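Local coordinates for protein hydroxylase (Rhodococcus sp., PDB 2OR0) that probably acts as a flavin-dependent monooxygenase of the acyl-CoA dehydrogenase superfamily, hydroxylating a substrate not yet established, at residues E332-W346 and V385-Q399. Sequence-based numbering, arbitrary orientation.
With ACT (acetate ion), chain F; ACT (acetate ion), chain E.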
ATOM      1  N   GLU A 332      20.829  -8.735  -3.746  1.00 33.99           N
ATOM      2  CA  GLU A 332      21.050  -8.769  -2.283  1.00 34.82           C
ATOM      3  C   GLU A 332      20.519  -7.517  -1.580  1.00 34.06           C
ATOM      4  O   GLU A 332      19.845  -7.618  -0.562  1.00 33.88           O
ATOM      5  CB  GLU A 332      22.531  -8.992  -1.913  1.00 34.59           C
ATOM      6  CG  GLU A 332      22.789  -9.106  -0.359  1.00 35.88           C
ATOM      7  CD  GLU A 332      24.263  -9.356   0.037  1.00 37.68           C
ATOM      8  OE1 GLU A 332      25.061  -9.843  -0.804  1.00 42.11           O
ATOM      9  OE2 GLU A 332      24.632  -9.067   1.200  1.00 41.91           O
ATOM     10  N   GLU A 333      20.802  -6.346  -2.150  1.00 32.44           N
ATOM     11  CA  GLU A 333      20.278  -5.103  -1.638  1.00 32.18           C
ATOM     12  C   GLU A 333      18.758  -5.083  -1.670  1.00 30.49           C
ATOM     13  O   GLU A 333      18.119  -4.653  -0.710  1.00 29.45           O
ATOM     14  CB  GLU A 333      20.847  -3.908  -2.414  1.00 31.49           C
ATOM     15  CG  GLU A 333      22.310  -3.602  -2.059  1.00 34.05           C
ATOM     16  CD  GLU A 333      22.925  -2.458  -2.904  1.00 35.56           C
ATOM     17  OE1 GLU A 333      22.460  -2.197  -4.040  1.00 41.33           O
ATOM     18  OE2 GLU A 333      23.882  -1.820  -2.414  1.00 39.84           O
ATOM     19  N   ARG A 334      18.179  -5.540  -2.777  1.00 28.89           N
ATOM     20  CA  ARG A 334      16.731  -5.604  -2.877  1.00 27.92           C
ATOM     21  C   ARG A 334      16.105  -6.563  -1.849  1.00 25.85           C
ATOM     22  O   ARG A 334      15.057  -6.268  -1.290  1.00 26.23           O
ATOM     23  CB  ARG A 334      16.313  -5.943  -4.302  1.00 27.19           C
ATOM     24  CG  ARG A 334      16.267  -4.718  -5.246  1.00 30.28           C
ATOM     25  CD  ARG A 334      16.708  -5.092  -6.677  1.00 34.83           C
ATOM     26  NE  ARG A 334      15.888  -6.157  -7.260  1.00 39.64           N
ATOM     27  CZ  ARG A 334      16.323  -7.051  -8.148  1.00 41.90           C
ATOM     28  NH1 ARG A 334      17.585  -7.016  -8.564  1.00 43.06           N
ATOM     29  NH2 ARG A 334      15.492  -7.983  -8.624  1.00 42.36           N
ATOM     30  N   ALA A 335      16.766  -7.687  -1.627  1.00 24.60           N
ATOM     31  CA  ALA A 335      16.307  -8.766  -0.749  1.00 25.08           C
ATOM     32  C   ALA A 335      16.312  -8.275   0.699  1.00 25.42           C
ATOM     33  O   ALA A 335      15.360  -8.515   1.465  1.00 24.84           O
ATOM     34  CB  ALA A 335      17.218  -9.996  -0.892  1.00 23.79           C
ATOM     35  N   ILE A 336      17.402  -7.575   1.051  1.00 25.25           N
ATOM     36  CA  ILE A 336      17.575  -6.997   2.380  1.00 25.34           C
ATOM     37  C   ILE A 336      16.569  -5.902   2.585  1.00 24.77           C
ATOM     38  O   ILE A 336      15.988  -5.814   3.654  1.00 26.12           O
ATOM     39  CB  ILE A 336      19.033  -6.518   2.643  1.00 25.60           C
ATOM     40  CG1 ILE A 336      19.944  -7.754   2.734  1.00 25.12           C
ATOM     41  CG2 ILE A 336      19.111  -5.694   3.985  1.00 25.50           C
ATOM     42  CD1 ILE A 336      21.454  -7.444   2.888  1.00 27.07           C
ATOM     43  N   GLY A 337      16.331  -5.074   1.569  1.00 23.51           N
ATOM     44  CA  GLY A 337      15.289  -4.083   1.677  1.00 22.43           C
ATOM     45  C   GLY A 337      13.877  -4.647   1.902  1.00 23.35           C
ATOM     46  O   GLY A 337      13.041  -4.029   2.603  1.00 22.92           O
ATOM     47  N   ARG A 338      13.571  -5.771   1.253  1.00 23.15           N
ATOM     48  CA  ARG A 338      12.273  -6.429   1.446  1.00 23.21           C
ATOM     49  C   ARG A 338      12.203  -6.953   2.866  1.00 22.46           C
ATOM     50  O   ARG A 338      11.195  -6.815   3.513  1.00 23.67           O
ATOM     51  CB  ARG A 338      12.040  -7.560   0.424  1.00 22.75           C
ATOM     52  CG  ARG A 338      11.437  -7.039  -0.880  1.00 22.79           C
ATOM     53  CD  ARG A 338       9.906  -6.960  -0.777  1.00 22.21           C
ATOM     54  NE  ARG A 338       9.353  -8.307  -0.787  1.00 23.35           N
ATOM     55  CZ  ARG A 338       8.272  -8.707  -0.111  1.00 24.33           C
ATOM     56  NH1 ARG A 338       7.614  -7.874   0.694  1.00 19.53           N
ATOM     57  NH2 ARG A 338       7.867  -9.974  -0.234  1.00 24.25           N
ATOM     58  N   ARG A 339      13.286  -7.547   3.336  1.00 22.39           N
ATOM     59  CA  ARG A 339      13.368  -8.064   4.689  1.00 23.30           C
ATOM     60  C   ARG A 339      13.055  -6.970   5.728  1.00 23.07           C
ATOM     61  O   ARG A 339      12.258  -7.167   6.655  1.00 22.78           O
ATOM     62  CB  ARG A 339      14.764  -8.635   4.929  1.00 22.81           C
ATOM     63  CG  ARG A 339      14.954  -9.134   6.343  1.00 26.25           C
ATOM     64  CD  ARG A 339      16.258  -9.882   6.523  1.00 28.44           C
ATOM     65  NE  ARG A 339      17.413  -8.984   6.472  1.00 31.09           N
ATOM     66  CZ  ARG A 339      18.656  -9.382   6.194  1.00 30.91           C
ATOM     67  NH1 ARG A 339      18.911 -10.646   5.919  1.00 28.48           N
ATOM     68  NH2 ARG A 339      19.654  -8.513   6.206  1.00 31.91           N
ATOM     69  N   THR A 340      13.695  -5.815   5.563  1.00 22.69           N
ATOM     70  CA  THR A 340      13.483  -4.667   6.452  1.00 21.93           C
ATOM     71  C   THR A 340      12.047  -4.199   6.439  1.00 21.85           C
ATOM     72  O   THR A 340      11.468  -3.911   7.472  1.00 22.31           O
ATOM     73  CB  THR A 340      14.457  -3.522   6.053  1.00 22.64           C
ATOM     74  OG1 THR A 340      15.742  -3.890   6.532  1.00 24.35           O
ATOM     75  CG2 THR A 340      14.067  -2.169   6.663  1.00 20.39           C
ATOM     76  N   GLN A 341      11.456  -4.162   5.256  1.00 21.66           N
ATOM     77  CA  GLN A 341      10.117  -3.681   5.069  1.00 20.66           C
ATOM     78  C   GLN A 341       9.096  -4.630   5.727  1.00 20.92           C
ATOM     79  O   GLN A 341       8.153  -4.184   6.411  1.00 20.81           O
ATOM     80  CB  GLN A 341       9.871  -3.535   3.552  1.00 21.51           C
ATOM     81  CG  GLN A 341       8.414  -3.318   3.132  1.00 20.45           C
ATOM     82  CD  GLN A 341       7.787  -4.649   2.693  1.00 24.12           C
ATOM     83  OE1 GLN A 341       8.376  -5.381   1.893  1.00 21.04           O
ATOM     84  NE2 GLN A 341       6.604  -4.961   3.216  1.00 22.38           N
ATOM     85  N   ILE A 342       9.281  -5.931   5.516  1.00 20.83           N
ATOM     86  CA  ILE A 342       8.416  -6.924   6.128  1.00 20.52           C
ATOM     87  C   ILE A 342       8.528  -6.813   7.661  1.00 20.81           C
ATOM     88  O   ILE A 342       7.519  -6.712   8.336  1.00 20.76           O
ATOM     89  CB  ILE A 342       8.813  -8.344   5.688  1.00 20.60           C
ATOM     90  CG1 ILE A 342       8.417  -8.602   4.242  1.00 17.78           C
ATOM     91  CG2 ILE A 342       8.182  -9.405   6.624  1.00 20.23           C
ATOM     92  CD1 ILE A 342       9.213  -9.748   3.609  1.00 19.35           C
ATOM     93  N   ALA A 343       9.756  -6.853   8.188  1.00 21.16           N
ATOM     94  CA  ALA A 343      10.028  -6.681   9.643  1.00 21.36           C
ATOM     95  C   ALA A 343       9.414  -5.413  10.220  1.00 21.99           C
ATOM     96  O   ALA A 343       8.948  -5.415  11.381  1.00 22.85           O
ATOM     97  CB  ALA A 343      11.532  -6.682   9.897  1.00 20.76           C
ATOM     98  N   ALA A 344       9.427  -4.327   9.439  1.00 21.02           N
ATOM     99  CA  ALA A 344       8.835  -3.073   9.884  1.00 21.81           C
ATOM    100  C   ALA A 344       7.315  -3.205  10.142  1.00 21.86           C
ATOM    101  O   ALA A 344       6.815  -2.677  11.137  1.00 22.01           O
ATOM    102  CB  ALA A 344       9.097  -1.950   8.888  1.00 21.38           C
ATOM    103  N   ALA A 345       6.588  -3.872   9.236  1.00 20.99           N
ATOM    104  CA  ALA A 345       5.147  -4.112   9.456  1.00 20.58           C
ATOM    105  C   ALA A 345       4.909  -4.930  10.741  1.00 19.43           C
ATOM    106  O   ALA A 345       4.086  -4.555  11.576  1.00 19.75           O
ATOM    107  CB  ALA A 345       4.505  -4.810   8.245  1.00 20.11           C
ATOM    108  N   TRP A 346       5.650  -6.018  10.901  1.00 18.73           N
ATOM    109  CA  TRP A 346       5.444  -6.913  12.016  1.00 20.53           C
ATOM    110  C   TRP A 346       5.748  -6.242  13.384  1.00 21.59           C
ATOM    111  O   TRP A 346       4.989  -6.406  14.348  1.00 21.32           O
ATOM    112  CB  TRP A 346       6.284  -8.181  11.856  1.00 20.02           C
ATOM    113  CG  TRP A 346       5.659  -9.187  10.871  1.00 22.87           C
ATOM    114  CD1 TRP A 346       5.622  -9.098   9.476  1.00 22.75           C
ATOM    115  CD2 TRP A 346       4.979 -10.411  11.207  1.00 21.13           C
ATOM    116  NE1 TRP A 346       4.992 -10.225   8.949  1.00 21.63           N
ATOM    117  CE2 TRP A 346       4.572 -11.024   9.985  1.00 23.21           C
ATOM    118  CE3 TRP A 346       4.694 -11.061  12.421  1.00 21.96           C
ATOM    119  CZ2 TRP A 346       3.899 -12.246   9.951  1.00 21.99           C
ATOM    120  CZ3 TRP A 346       4.006 -12.291  12.386  1.00 22.06           C
ATOM    121  CH2 TRP A 346       3.623 -12.861  11.156  1.00 22.06           C
ATOM    122  N   VAL A 385       2.476  -8.981   0.856  1.00 24.46           N
ATOM    123  CA  VAL A 385       3.792  -8.330   0.997  1.00 25.13           C
ATOM    124  C   VAL A 385       4.329  -8.373   2.425  1.00 25.29           C
ATOM    125  O   VAL A 385       5.480  -7.990   2.656  1.00 26.47           O
ATOM    126  CB  VAL A 385       3.885  -6.869   0.437  1.00 24.98           C
ATOM    127  CG1 VAL A 385       3.558  -6.835  -1.043  1.00 25.23           C
ATOM    128  CG2 VAL A 385       2.989  -5.922   1.209  1.00 23.77           C
ATOM    129  N   HIS A 386       3.522  -8.870   3.364  1.00 24.40           N
ATOM    130  CA  HIS A 386       4.002  -9.077   4.723  1.00 23.46           C
ATOM    131  C   HIS A 386       4.366 -10.497   5.104  1.00 24.01           C
ATOM    132  O   HIS A 386       4.830 -10.701   6.226  1.00 24.01           O
ATOM    133  CB  HIS A 386       3.036  -8.452   5.737  1.00 23.63           C
ATOM    134  CG  HIS A 386       2.830  -6.988   5.512  1.00 22.39           C
ATOM    135  ND1 HIS A 386       1.586  -6.404   5.454  1.00 22.30           N
ATOM    136  CD2 HIS A 386       3.722  -6.002   5.262  1.00 19.70           C
ATOM    137  CE1 HIS A 386       1.723  -5.113   5.211  1.00 22.55           C
ATOM    138  NE2 HIS A 386       3.013  -4.849   5.085  1.00 19.46           N
ATOM    139  N   VAL A 387       4.187 -11.477   4.204  1.00 23.53           N
ATOM    140  CA  VAL A 387       4.617 -12.848   4.511  1.00 24.70           C
ATOM    141  C   VAL A 387       6.136 -12.789   4.694  1.00 24.94           C
ATOM    142  O   VAL A 387       6.825 -12.296   3.803  1.00 26.08           O
ATOM    143  CB  VAL A 387       4.180 -13.906   3.415  1.00 25.51           C
ATOM    144  CG1 VAL A 387       4.797 -15.304   3.668  1.00 23.90           C
ATOM    145  CG2 VAL A 387       2.632 -14.011   3.334  1.00 26.47           C
ATOM    146  N   PRO A 388       6.651 -13.221   5.875  1.00 25.03           N
ATOM    147  CA  PRO A 388       8.063 -13.085   6.197  1.00 24.55           C
ATOM    148  C   PRO A 388       9.033 -14.230   5.865  1.00 24.71           C
ATOM    149  O   PRO A 388      10.200 -13.958   5.602  1.00 23.79           O
ATOM    150  CB  PRO A 388       8.027 -12.879   7.728  1.00 25.25           C
ATOM    151  CG  PRO A 388       6.897 -13.817   8.165  1.00 25.52           C
ATOM    152  CD  PRO A 388       5.877 -13.742   7.039  1.00 24.48           C
ATOM    153  N   GLY A 389       8.587 -15.490   5.926  1.00 23.48           N
ATOM    154  CA  GLY A 389       9.528 -16.610   5.976  1.00 23.54           C
ATOM    155  C   GLY A 389      10.499 -16.693   4.785  1.00 23.26           C
ATOM    156  O   GLY A 389      11.704 -16.636   4.974  1.00 21.82           O
ATOM    157  N   PRO A 390       9.967 -16.839   3.565  1.00 23.78           N
ATOM    158  CA  PRO A 390      10.790 -17.014   2.347  1.00 24.66           C
ATOM    159  C   PRO A 390      11.797 -15.859   2.135  1.00 24.69           C
ATOM    160  O   PRO A 390      12.924 -16.105   1.764  1.00 25.11           O
ATOM    161  CB  PRO A 390       9.751 -17.018   1.229  1.00 23.84           C
ATOM    162  CG  PRO A 390       8.450 -17.525   1.945  1.00 25.28           C
ATOM    163  CD  PRO A 390       8.522 -16.840   3.263  1.00 24.20           C
ATOM    164  N   THR A 391      11.369 -14.622   2.372  1.00 25.20           N
ATOM    165  CA  THR A 391      12.251 -13.467   2.219  1.00 26.06           C
ATOM    166  C   THR A 391      13.351 -13.440   3.289  1.00 26.41           C
ATOM    167  O   THR A 391      14.505 -13.100   2.992  1.00 26.78           O
ATOM    168  CB  THR A 391      11.442 -12.188   2.267  1.00 25.65           C
ATOM    169  OG1 THR A 391      10.469 -12.255   1.227  1.00 26.39           O
ATOM    170  CG2 THR A 391      12.332 -10.936   2.073  1.00 25.92           C
ATOM    171  N   ASN A 392      13.008 -13.802   4.529  1.00 25.87           N
ATOM    172  CA  ASN A 392      14.014 -13.835   5.579  1.00 25.00           C
ATOM    173  C   ASN A 392      15.058 -14.861   5.218  1.00 25.12           C
ATOM    174  O   ASN A 392      16.265 -14.594   5.307  1.00 23.87           O
ATOM    175  CB  ASN A 392      13.401 -14.141   6.941  1.00 25.26           C
ATOM    176  CG  ASN A 392      12.707 -12.928   7.594  1.00 25.98           C
ATOM    177  OD1 ASN A 392      11.827 -13.102   8.449  1.00 29.98           O
ATOM    178  ND2 ASN A 392      13.087 -11.735   7.221  1.00 22.73           N
ATOM    179  N   HIS A 393      14.584 -16.036   4.784  1.00 25.29           N
ATOM    180  CA  HIS A 393      15.441 -17.141   4.343  1.00 25.89           C
ATOM    181  C   HIS A 393      16.318 -16.698   3.154  1.00 25.64           C
ATOM    182  O   HIS A 393      17.529 -16.913   3.159  1.00 25.30           O
ATOM    183  CB  HIS A 393      14.570 -18.363   3.949  1.00 26.92           C
ATOM    184  CG  HIS A 393      15.342 -19.544   3.418  1.00 28.19           C
ATOM    185  ND1 HIS A 393      14.991 -20.846   3.701  1.00 30.10           N
ATOM    186  CD2 HIS A 393      16.413 -19.626   2.589  1.00 31.49           C
ATOM    187  CE1 HIS A 393      15.829 -21.678   3.102  1.00 30.81           C
ATOM    188  NE2 HIS A 393      16.694 -20.961   2.408  1.00 31.86           N
ATOM    189  N   ALA A 394      15.693 -16.106   2.137  1.00 25.82           N
ATOM    190  CA  ALA A 394      16.408 -15.791   0.885  1.00 26.38           C
ATOM    191  C   ALA A 394      17.457 -14.685   1.087  1.00 26.15           C
ATOM    192  O   ALA A 394      18.571 -14.804   0.606  1.00 26.18           O
ATOM    193  CB  ALA A 394      15.439 -15.402  -0.188  1.00 25.57           C
ATOM    194  N   SER A 395      17.089 -13.636   1.814  1.00 25.99           N
ATOM    195  CA  SER A 395      18.025 -12.545   2.125  1.00 26.46           C
ATOM    196  C   SER A 395      19.188 -13.065   2.944  1.00 26.53           C
ATOM    197  O   SER A 395      20.318 -12.778   2.623  1.00 27.20           O
ATOM    198  CB  SER A 395      17.312 -11.383   2.816  1.00 26.49           C
ATOM    199  OG  SER A 395      16.832 -11.746   4.106  1.00 26.59           O
ATOM    200  N   ALA A 396      18.924 -13.882   3.962  1.00 26.27           N
ATOM    201  CA  ALA A 396      19.997 -14.498   4.744  1.00 26.53           C
ATOM    202  C   ALA A 396      20.909 -15.390   3.875  1.00 27.57           C
ATOM    203  O   ALA A 396      22.144 -15.446   4.080  1.00 26.77           O
ATOM    204  CB  ALA A 396      19.422 -15.309   5.902  1.00 26.30           C
ATOM    205  N   LEU A 397      20.299 -16.122   2.942  1.00 28.02           N
ATOM    206  CA  LEU A 397      21.073 -16.971   2.041  1.00 28.94           C
ATOM    207  C   LEU A 397      22.024 -16.123   1.162  1.00 29.13           C
ATOM    208  O   LEU A 397      23.191 -16.490   0.992  1.00 29.93           O
ATOM    209  CB  LEU A 397      20.177 -17.883   1.190  1.00 28.72           C
ATOM    210  CG  LEU A 397      20.895 -18.847   0.204  1.00 29.41           C
ATOM    211  CD1 LEU A 397      21.737 -19.867   0.943  1.00 29.74           C
ATOM    212  CD2 LEU A 397      19.902 -19.547  -0.701  1.00 29.04           C
ATOM    213  N   THR A 398      21.564 -14.985   0.643  1.00 30.39           N
ATOM    214  CA  THR A 398      22.467 -14.135  -0.153  1.00 31.39           C
ATOM    215  C   THR A 398      23.644 -13.640   0.696  1.00 31.58           C
ATOM    216  O   THR A 398      24.784 -13.571   0.210  1.00 31.00           O
ATOM    217  CB  THR A 398      21.758 -12.958  -0.854  1.00 31.22           C
ATOM    218  OG1 THR A 398      21.271 -12.023   0.122  1.00 34.97           O
ATOM    219  CG2 THR A 398      20.598 -13.458  -1.662  1.00 31.01           C
ATOM    220  N   GLN A 399      23.386 -13.360   1.974  1.00 31.47           N
ATOM    221  CA  GLN A 399      24.435 -12.872   2.873  1.00 32.25           C
ATOM    222  C   GLN A 399      25.462 -13.933   3.161  1.00 32.32           C
ATOM    223  O   GLN A 399      26.603 -13.615   3.452  1.00 32.76           O
ATOM    224  CB  GLN A 399      23.861 -12.320   4.175  1.00 32.55           C
ATOM    225  CG  GLN A 399      23.133 -11.004   3.970  1.00 34.37           C
ATOM    226  CD  GLN A 399      22.774 -10.359   5.283  1.00 37.58           C
ATOM    227  OE1 GLN A 399      21.625 -10.404   5.707  1.00 38.19           O
ATOM    228  NE2 GLN A 399      23.763  -9.754   5.945  1.00 38.43           N
TER
HETATM  229  C   ACT F 610       5.589 -17.097   7.090  1.00 37.93           C
HETATM  230  O   ACT F 610       6.226 -17.351   6.096  1.00 37.48           O
HETATM  231  OXT ACT F 610       4.479 -16.538   6.839  1.00 41.35           O
HETATM  232  CH3 ACT F 610       6.081 -17.469   8.458  1.00 37.27           C
HETATM  233  C   ACT E 607      16.845 -10.840 -10.434  1.00 63.11           C
HETATM  234  O   ACT E 607      18.041 -11.130 -10.220  1.00 62.96           O
HETATM  235  OXT ACT E 607      16.650  -9.658 -10.789  1.00 63.68           O
HETATM  236  CH3 ACT E 607      15.722 -11.825 -10.277  1.00 62.76           C
HETATM  237  O   HOH W   1       6.131 -11.013   1.540  1.00 24.31           O
HETATM  238  O   HOH W   2      10.167 -11.380  -1.384  1.00 33.69           O
HETATM  239  O   HOH W   3      11.571  -9.533   7.658  1.00 27.01           O
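The imidazole of H386 takes the methyl of A345 over one face, a CH-pi contact with CB 3.7 Å from the ring centroid, while V385 CG2 lies on the opposite face, offset toward the rim. The indole of W346 works at its edge: NE1 donates to H386 O at 2.8 Å, almost straight (173°) and in the ring plane, while CZ2 meets P388 CD obliquely. The R338 guanidinium carries I342 CD1 over one face, near the rim; at its edge NH1 reaches both V385 O (2.9 Å) and, within its own helix, Q341 OE1. Bends at chi2 and chi3 fold R338 back to these acceptors, and its NH2 binds two waters that lead on to V387 O and T391 OG1. V385 O is gripped twice, since Q341 NE2 also donates to it, from above the carbonyl plane; T259 is a further partner of NE2 and also bonds H386 NE2, while ND1 is held by G380 O. I342 fills the middle, CG2 against P388 CB at 3.6 Å and CD1 on T391 CB. R339 leaves its helix with CG opposite the backbone N (chi1 177°) and sits as a knob among N392, S395, A396 and Q399. Its NH1 and NH2 pinch the single atom Q399 OE1 end-on, at 2.7 and 2.8 Å, and NH1 adds a weak bond to S395 OG. A335 and S395 bring the backbones close, and E332 CG lies on T398 OG1. Helix 389-399 runs roughly antiparallel to 332-346 (142°, axes 8.7 Å apart), a segment of helix 331-356 in the C-terminal helical bundle of the acyl-CoA dehydrogenase fold.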